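Local structure of maleylpyruvate isomerase (Ralstonia sp., 2V6K) at residues A[15-20]-A[68-73]; A[95-100]-A[163-168]. The protein catalyses the glutathione-dependent isomerisation of maleylpyruvate to fumarylpyruvate, a step in bacterial naphthalene degradation, as a zeta-class glutathione transferase homodimer. All coordinates share one frame; numbering follows the deposited sequence.

Contact 1: A[15-20]-A[68-73]; sequences HRLRIA and PAIIEW. With TGG (gamma-glutamyl-S-(1,2-dicarboxyethyl)cysteinylglycine), chain C.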
loop_
_atom_site.group_PDB
_atom_site.type_symbol
_atom_site.label_atom_id
_atom_site.label_comp_id
_atom_site.label_asym_id
_atom_site.label_seq_id
_atom_site.Cartn_x
_atom_site.Cartn_y
_atom_site.Cartn_z
ATOM N N HIS A 15 -4.564 13.072 6.618
ATOM C CA HIS A 15 -6.018 13.081 6.760
ATOM C C HIS A 15 -6.522 11.684 7.150
ATOM O O HIS A 15 -7.314 11.545 8.092
ATOM C CB HIS A 15 -6.582 13.568 5.416
ATOM C CG HIS A 15 -8.064 13.778 5.375
ATOM N ND1 HIS A 15 -8.699 14.172 4.217
ATOM C CD2 HIS A 15 -9.034 13.636 6.312
ATOM C CE1 HIS A 15 -9.997 14.266 4.442
ATOM N NE2 HIS A 15 -10.227 13.951 5.705
ATOM N N ARG A 16 -6.035 10.665 6.438
ATOM C CA ARG A 16 -6.354 9.263 6.700
ATOM C C ARG A 16 -6.103 8.890 8.164
ATOM O O ARG A 16 -6.969 8.318 8.838
ATOM C CB ARG A 16 -5.505 8.407 5.753
ATOM C CG ARG A 16 -5.719 6.900 5.791
ATOM C CD ARG A 16 -4.550 6.203 5.119
ATOM N NE ARG A 16 -4.500 6.511 3.691
ATOM C CZ ARG A 16 -3.510 6.151 2.879
ATOM N NH1 ARG A 16 -2.450 5.505 3.358
ATOM N NH2 ARG A 16 -3.573 6.449 1.587
ATOM N N LEU A 17 -4.915 9.221 8.654
ATOM C CA LEU A 17 -4.554 8.894 10.024
ATOM C C LEU A 17 -5.323 9.746 11.037
ATOM O O LEU A 17 -5.728 9.243 12.095
ATOM C CB LEU A 17 -3.039 9.001 10.221
ATOM C CG LEU A 17 -2.500 8.722 11.627
ATOM C CD1 LEU A 17 -3.002 7.387 12.174
ATOM C CD2 LEU A 17 -0.992 8.737 11.608
ATOM N N ARG A 18 -5.547 11.017 10.717
ATOM C CA ARG A 18 -6.333 11.870 11.611
ATOM C C ARG A 18 -7.733 11.312 11.817
ATOM O O ARG A 18 -8.254 11.352 12.930
ATOM C CB ARG A 18 -6.410 13.315 11.107
ATOM C CG ARG A 18 -5.097 14.081 11.217
ATOM C CD ARG A 18 -5.262 15.567 10.898
ATOM N NE ARG A 18 -5.885 15.861 9.603
ATOM C CZ ARG A 18 -5.245 16.321 8.527
ATOM N NH1 ARG A 18 -3.926 16.518 8.539
ATOM N NH2 ARG A 18 -5.932 16.576 7.422
ATOM N N ILE A 19 -8.345 10.784 10.755
ATOM C CA ILE A 19 -9.680 10.193 10.892
ATOM C C ILE A 19 -9.641 9.030 11.879
ATOM O O ILE A 19 -10.475 8.952 12.777
ATOM C CB ILE A 19 -10.272 9.717 9.546
ATOM C CG1 ILE A 19 -10.459 10.888 8.574
ATOM C CG2 ILE A 19 -11.609 9.014 9.778
ATOM C CD1 ILE A 19 -10.659 10.455 7.114
ATOM N N ALA A 20 -8.669 8.139 11.716
ATOM C CA ALA A 20 -8.551 6.968 12.586
ATOM C C ALA A 20 -8.323 7.376 14.043
ATOM O O ALA A 20 -8.974 6.845 14.948
ATOM C CB ALA A 20 -7.437 6.052 12.101
ATOM N N PRO A 68 -0.602 2.925 6.925
ATOM C CA PRO A 68 -1.334 1.655 7.034
ATOM C C PRO A 68 -0.979 0.853 8.285
ATOM O O PRO A 68 -1.866 0.263 8.921
ATOM C CB PRO A 68 -0.917 0.905 5.764
ATOM C CG PRO A 68 -0.599 2.002 4.805
ATOM C CD PRO A 68 0.150 2.985 5.655
ATOM N N ALA A 69 0.308 0.836 8.627
ATOM C CA ALA A 69 0.803 0.124 9.804
ATOM C C ALA A 69 0.382 0.812 11.103
ATOM O O ALA A 69 0.018 0.145 12.085
ATOM C CB ALA A 69 2.312 -0.001 9.734
ATOM N N ILE A 70 0.442 2.142 11.116
ATOM C CA ILE A 70 0.004 2.903 12.282
ATOM C C ILE A 70 -1.479 2.672 12.545
ATOM O O ILE A 70 -1.880 2.479 13.695
ATOM C CB ILE A 70 0.283 4.413 12.123
ATOM C CG1 ILE A 70 1.784 4.663 11.974
ATOM C CG2 ILE A 70 -0.273 5.180 13.324
ATOM C CD1 ILE A 70 2.144 6.077 11.528
ATOM N N ILE A 71 -2.294 2.694 11.496
ATOM C CA ILE A 71 -3.733 2.494 11.672
ATOM C C ILE A 71 -4.060 1.089 12.192
ATOM O O ILE A 71 -4.898 0.943 13.095
ATOM C CB ILE A 71 -4.511 2.864 10.400
ATOM C CG1 ILE A 71 -4.389 4.375 10.159
ATOM C CG2 ILE A 71 -5.984 2.446 10.518
ATOM C CD1 ILE A 71 -4.891 4.832 8.791
ATOM N N GLU A 72 -3.384 0.063 11.669
ATOM C CA GLU A 72 -3.536 -1.297 12.204
ATOM C C GLU A 72 -3.120 -1.372 13.679
ATOM O O GLU A 72 -3.763 -2.063 14.481
ATOM C CB GLU A 72 -2.728 -2.297 11.377
ATOM C CG GLU A 72 -3.228 -2.499 9.953
ATOM C CD GLU A 72 -4.173 -3.679 9.785
ATOM O OE1 GLU A 72 -4.546 -4.335 10.786
ATOM O OE2 GLU A 72 -4.520 -3.970 8.622
ATOM N N TRP A 73 -2.056 -0.653 14.033
ATOM C CA TRP A 73 -1.596 -0.556 15.422
ATOM C C TRP A 73 -2.650 0.109 16.316
ATOM O O TRP A 73 -2.946 -0.391 17.405
ATOM C CB TRP A 73 -0.245 0.166 15.460
ATOM C CG TRP A 73 0.348 0.432 16.814
ATOM C CD1 TRP A 73 1.142 -0.403 17.545
ATOM C CD2 TRP A 73 0.220 1.637 17.579
ATOM N NE1 TRP A 73 1.506 0.202 18.727
ATOM C CE2 TRP A 73 0.953 1.456 18.769
ATOM C CE3 TRP A 73 -0.448 2.853 17.370
ATOM C CZ2 TRP A 73 1.033 2.445 19.757
ATOM C CZ3 TRP A 73 -0.368 3.836 18.353
ATOM C CH2 TRP A 73 0.368 3.623 19.526
HETATM O OC1 TGG C . 0.812 5.893 4.065
HETATM C CO1 TGG C . 1.983 6.245 4.313
HETATM O OT1 TGG C . 2.341 6.746 5.399
HETATM C CA1 TGG C . 3.012 6.030 3.241
HETATM N NN1 TGG C . 2.741 4.791 2.521
HETATM C CB1 TGG C . 2.991 7.172 2.231
HETATM C CG1 TGG C . 3.390 8.489 2.877
HETATM C CD1 TGG C . 3.679 9.617 1.896
HETATM O OE1 TGG C . 3.289 9.377 0.565
HETATM N NN2 TGG C . 3.141 10.848 2.385
HETATM C CA2 TGG C . 2.932 12.000 1.550
HETATM C CO2 TGG C . 4.305 12.658 1.510
HETATM O OC2 TGG C . 4.721 13.195 2.741
HETATM N NN3 TGG C . 4.538 13.513 0.385
HETATM C CA3 TGG C . 5.711 14.364 0.360
HETATM C CO3 TGG C . 6.376 14.264 -0.983
HETATM O OC3 TGG C . 5.885 13.519 -1.854
HETATM O OT3 TGG C . 7.402 14.963 -1.154
HETATM C CB2 TGG C . 1.805 12.730 2.252
HETATM S SG2 TGG C . 1.468 14.353 1.690
HETATM C CD2 TGG C . 0.788 14.313 0.067
HETATM C CE2 TGG C . -0.630 13.792 0.118
HETATM O OE2 TGG C . -1.595 14.569 -0.067
HETATM O OF2 TGG C . -0.813 12.576 0.351
HETATM C CF2 TGG C . 0.879 15.759 -0.419
HETATM C CH2 TGG C . 0.525 15.947 -1.873
HETATM O OI2 TGG C . 0.480 14.957 -2.624
HETATM O OJ2 TGG C . 0.278 17.112 -2.264
#
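TGG OC1 and Pro68 CG both lie obliquely to the guanidinium of Arg16. Arg16 NH1 comes 4.2 Å from Pro68 CG and 3.4 Å from TGG OC1, a carboxylate oxygen of the gamma-glutamyl end. The Arg18 guanidinium carries His15 CA over one face, toward the rim, and bonds to the carbonyl oxygens of Phe8, Trp9 and Ala205. The Trp73 ring has Ile70 O in plane at its edge.

This is the thioredoxin-like N-terminal domain of a glutathione transferase. Helices 12-24 and 67-77 run side by side there. Their local axes are 10.1 Å apart and only 3° from parallel. Arg16 lines the ligand pocket itself, and its NH1 also hydrogen-bonds Ser67 OG, which in turn bonds to the ligand. The charge of Arg16 would probably favour the nearby carboxylate.

No hydrogen bond joins the two segments, so the contact is made by side chains. Ile71 does much of this work. Its CD1 lies 3.7 Å from Arg16 CG, and the two side chains cross at about a right angle. Arg16 CG is anti to the backbone N (chi1 -177°), which sets it against Ile71 CD1. Further out, the chain bends at chi3 before the guanidinium.

Leu17 CD1 touches two isoleucines. Leu17 slides past Ile71 in the opposite direction, with Leu17 CD1 3.9 Å from Ile71 CG1. Against Ile70 it crosses at about a right angle, and Leu17 CD1 sits 3.7 Å from Ile70 CG2. Ala20 adds its methyl, with CB 4.0 Å from Ile71 CG1. Pro68, near the start of its helix, also touches the ligand directly: its CD is 3.4 Å from TGG OC1.

Contact 2: A[95-100]-A[163-168]; sequences RALAAI and TLADCY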
loop_
_atom_site.group_PDB
_atom_site.type_symbol
_atom_site.label_atom_id
_atom_site.label_comp_id
_atom_site.label_asym_id
_atom_site.label_seq_id
_atom_site.Cartn_x
_atom_site.Cartn_y
_atom_site.Cartn_z
ATOM N N ARG A 95 -9.634 -4.644 4.421
ATOM C CA ARG A 95 -8.233 -4.406 4.073
ATOM C C ARG A 95 -8.031 -4.263 2.568
ATOM O O ARG A 95 -7.178 -3.492 2.137
ATOM C CB ARG A 95 -7.333 -5.506 4.633
ATOM C CG ARG A 95 -7.136 -5.439 6.135
ATOM C CD ARG A 95 -6.089 -6.449 6.574
ATOM N NE ARG A 95 -5.750 -6.317 7.991
ATOM C CZ ARG A 95 -5.879 -7.275 8.901
ATOM N NH1 ARG A 95 -6.342 -8.479 8.567
ATOM N NH2 ARG A 95 -5.527 -7.024 10.155
ATOM N N ALA A 96 -8.796 -5.002 1.768
ATOM C CA ALA A 96 -8.668 -4.918 0.312
ATOM C C ALA A 96 -9.135 -3.557 -0.198
ATOM O O ALA A 96 -8.470 -2.939 -1.038
ATOM C CB ALA A 96 -9.431 -6.041 -0.370
ATOM N N LEU A 97 -10.271 -3.086 0.311
ATOM C CA LEU A 97 -10.771 -1.761 -0.050
ATOM C C LEU A 97 -9.738 -0.696 0.293
ATOM O O LEU A 97 -9.422 0.169 -0.530
ATOM C CB LEU A 97 -12.097 -1.467 0.663
ATOM C CG LEU A 97 -13.317 -2.229 0.135
ATOM C CD1 LEU A 97 -14.493 -2.070 1.085
ATOM C CD2 LEU A 97 -13.696 -1.770 -1.269
ATOM N N ALA A 98 -9.191 -0.773 1.504
ATOM C CA ALA A 98 -8.186 0.191 1.937
ATOM C C ALA A 98 -6.974 0.146 1.022
ATOM O O ALA A 98 -6.451 1.193 0.643
ATOM C CB ALA A 98 -7.777 -0.066 3.382
ATOM N N ALA A 99 -6.527 -1.054 0.667
ATOM C CA ALA A 99 -5.316 -1.200 -0.129
ATOM C C ALA A 99 -5.486 -0.722 -1.574
ATOM O O ALA A 99 -4.520 -0.270 -2.181
ATOM C CB ALA A 99 -4.833 -2.647 -0.089
ATOM N N ILE A 100 -6.698 -0.807 -2.133
ATOM C CA ILE A 100 -6.933 -0.203 -3.451
ATOM C C ILE A 100 -6.500 1.261 -3.400
ATOM O O ILE A 100 -5.772 1.740 -4.274
ATOM C CB ILE A 100 -8.414 -0.299 -3.875
ATOM C CG1 ILE A 100 -8.773 -1.755 -4.187
ATOM C CG2 ILE A 100 -8.710 0.617 -5.081
ATOM C CD1 ILE A 100 -10.250 -1.986 -4.413
ATOM N N THR A 163 -15.216 2.059 9.125
ATOM C CA THR A 163 -14.090 1.136 9.250
ATOM C C THR A 163 -12.844 1.810 8.700
ATOM O O THR A 163 -12.904 2.938 8.179
ATOM C CB THR A 163 -14.314 -0.181 8.471
ATOM O OG1 THR A 163 -14.458 0.107 7.075
ATOM C CG2 THR A 163 -15.542 -0.935 8.986
ATOM N N LEU A 164 -11.702 1.139 8.793
ATOM C CA LEU A 164 -10.509 1.768 8.246
ATOM C C LEU A 164 -10.595 2.015 6.739
ATOM O O LEU A 164 -9.934 2.916 6.232
ATOM C CB LEU A 164 -9.202 1.084 8.669
ATOM C CG LEU A 164 -8.868 -0.369 8.368
ATOM C CD1 LEU A 164 -8.495 -0.574 6.908
ATOM C CD2 LEU A 164 -7.720 -0.793 9.283
ATOM N N ALA A 165 -11.436 1.267 6.021
ATOM C CA ALA A 165 -11.608 1.547 4.589
ATOM C C ALA A 165 -12.098 2.982 4.370
ATOM O O ALA A 165 -11.626 3.676 3.466
ATOM C CB ALA A 165 -12.550 0.541 3.936
ATOM N N ASP A 166 -13.013 3.444 5.216
ATOM C CA ASP A 166 -13.518 4.815 5.106
ATOM C C ASP A 166 -12.437 5.839 5.412
ATOM O O ASP A 166 -12.437 6.937 4.844
ATOM C CB ASP A 166 -14.708 5.029 6.042
ATOM C CG ASP A 166 -15.820 4.045 5.791
ATOM O OD1 ASP A 166 -16.284 3.938 4.636
ATOM O OD2 ASP A 166 -16.235 3.378 6.762
ATOM N N CYS A 167 -11.523 5.488 6.314
ATOM C CA CYS A 167 -10.389 6.357 6.628
ATOM C C CYS A 167 -9.522 6.594 5.404
ATOM O O CYS A 167 -8.970 7.678 5.251
ATOM C CB CYS A 167 -9.527 5.780 7.749
ATOM S SG CYS A 167 -10.363 5.593 9.321
ATOM N N TYR A 168 -9.408 5.585 4.542
ATOM C CA TYR A 168 -8.661 5.729 3.294
ATOM C C TYR A 168 -9.494 6.400 2.205
ATOM O O TYR A 168 -8.975 7.214 1.437
ATOM C CB TYR A 168 -8.216 4.368 2.772
ATOM C CG TYR A 168 -7.071 3.685 3.490
ATOM C CD1 TYR A 168 -5.868 3.435 2.824
ATOM C CD2 TYR A 168 -7.206 3.212 4.797
ATOM C CE1 TYR A 168 -4.826 2.764 3.444
ATOM C CE2 TYR A 168 -6.162 2.532 5.429
ATOM C CZ TYR A 168 -4.980 2.305 4.740
ATOM O OH TYR A 168 -3.956 1.610 5.327
#
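Tyr168 lays one face of its ring on Ala98, which buries the largest area in this contact. The bond from CA to CB of Tyr168 already points toward helix 88-104. Tyr168 CG is anti to its own carbonyl carbon (chi1 -74°), and it lies 3.8 Å from Ala98 CB. That methyl is centred on the ring face, 3.6 Å from the centroid and 11° off the normal. This is a CH-pi contact. The methyl is slightly nearer CD2 and CE2, with Tyr168 CD2 3.6 Å from Ala98 CB. CD1 and CE1 are the ring atoms near the backbone oxygen, and Tyr168 CD1 lies 3.2 Å from Ala98 O. CZ remains within contact of the methyl. Beyond CZ, the OH passes the helix pair and reaches Pro68 of the N-terminal domain.

The same methyl has a second neighbour. Leu164 CD1 comes 3.6 Å from Ala98 CB. The alpha carbons of Ala98 and Ala165 are 4.5 Å apart, an approach made possible by the small size of both residues. The local helix axes run nearly parallel, 8.2 Å from each other. On the flank, Leu97 CB meets Ala165 CB. Leu97 and Ala165 both also rest on Tyr143 of helix 125-149.

Helix 164-178 starts just at this contact. Thr163 N donates a nearly straight bond to Asp166 OD2, 2.9 Å long, on the anti side of the carboxylate. Thr163 OG1 takes a weak capping bond from Ala165 N. The other carboxylate oxygen, Asp166 OD1, is held by Ser157 OG. Thr163 and Asp166 form a capping box, the N-capping arrangement well known at the buried helix of the all-helical C-terminal domain of glutathione transferases.

How the contacts relate
Both contacts are buried pairs of nearly parallel helices, but they belong to different domains. Contact 1 joins two helices of the thioredoxin-like domain, with branched aliphatic side chains and a ligand at its end. Contact 2 joins two helices of the C-terminal domain. It is closer, and relies on alanines, Leu164 and one aromatic face, beside a helix cap that lies within 163-168. No element is shared, yet the two meet at the domain interface. Arg16 CG lies 3.4 Å from Cys167 O, and the salt bridge from Glu72 OE2 to Arg95 NE spans 2.7 Å. Segments 68-73 and 95-100 also touch the second subunit, so both contacts border the dimer interface.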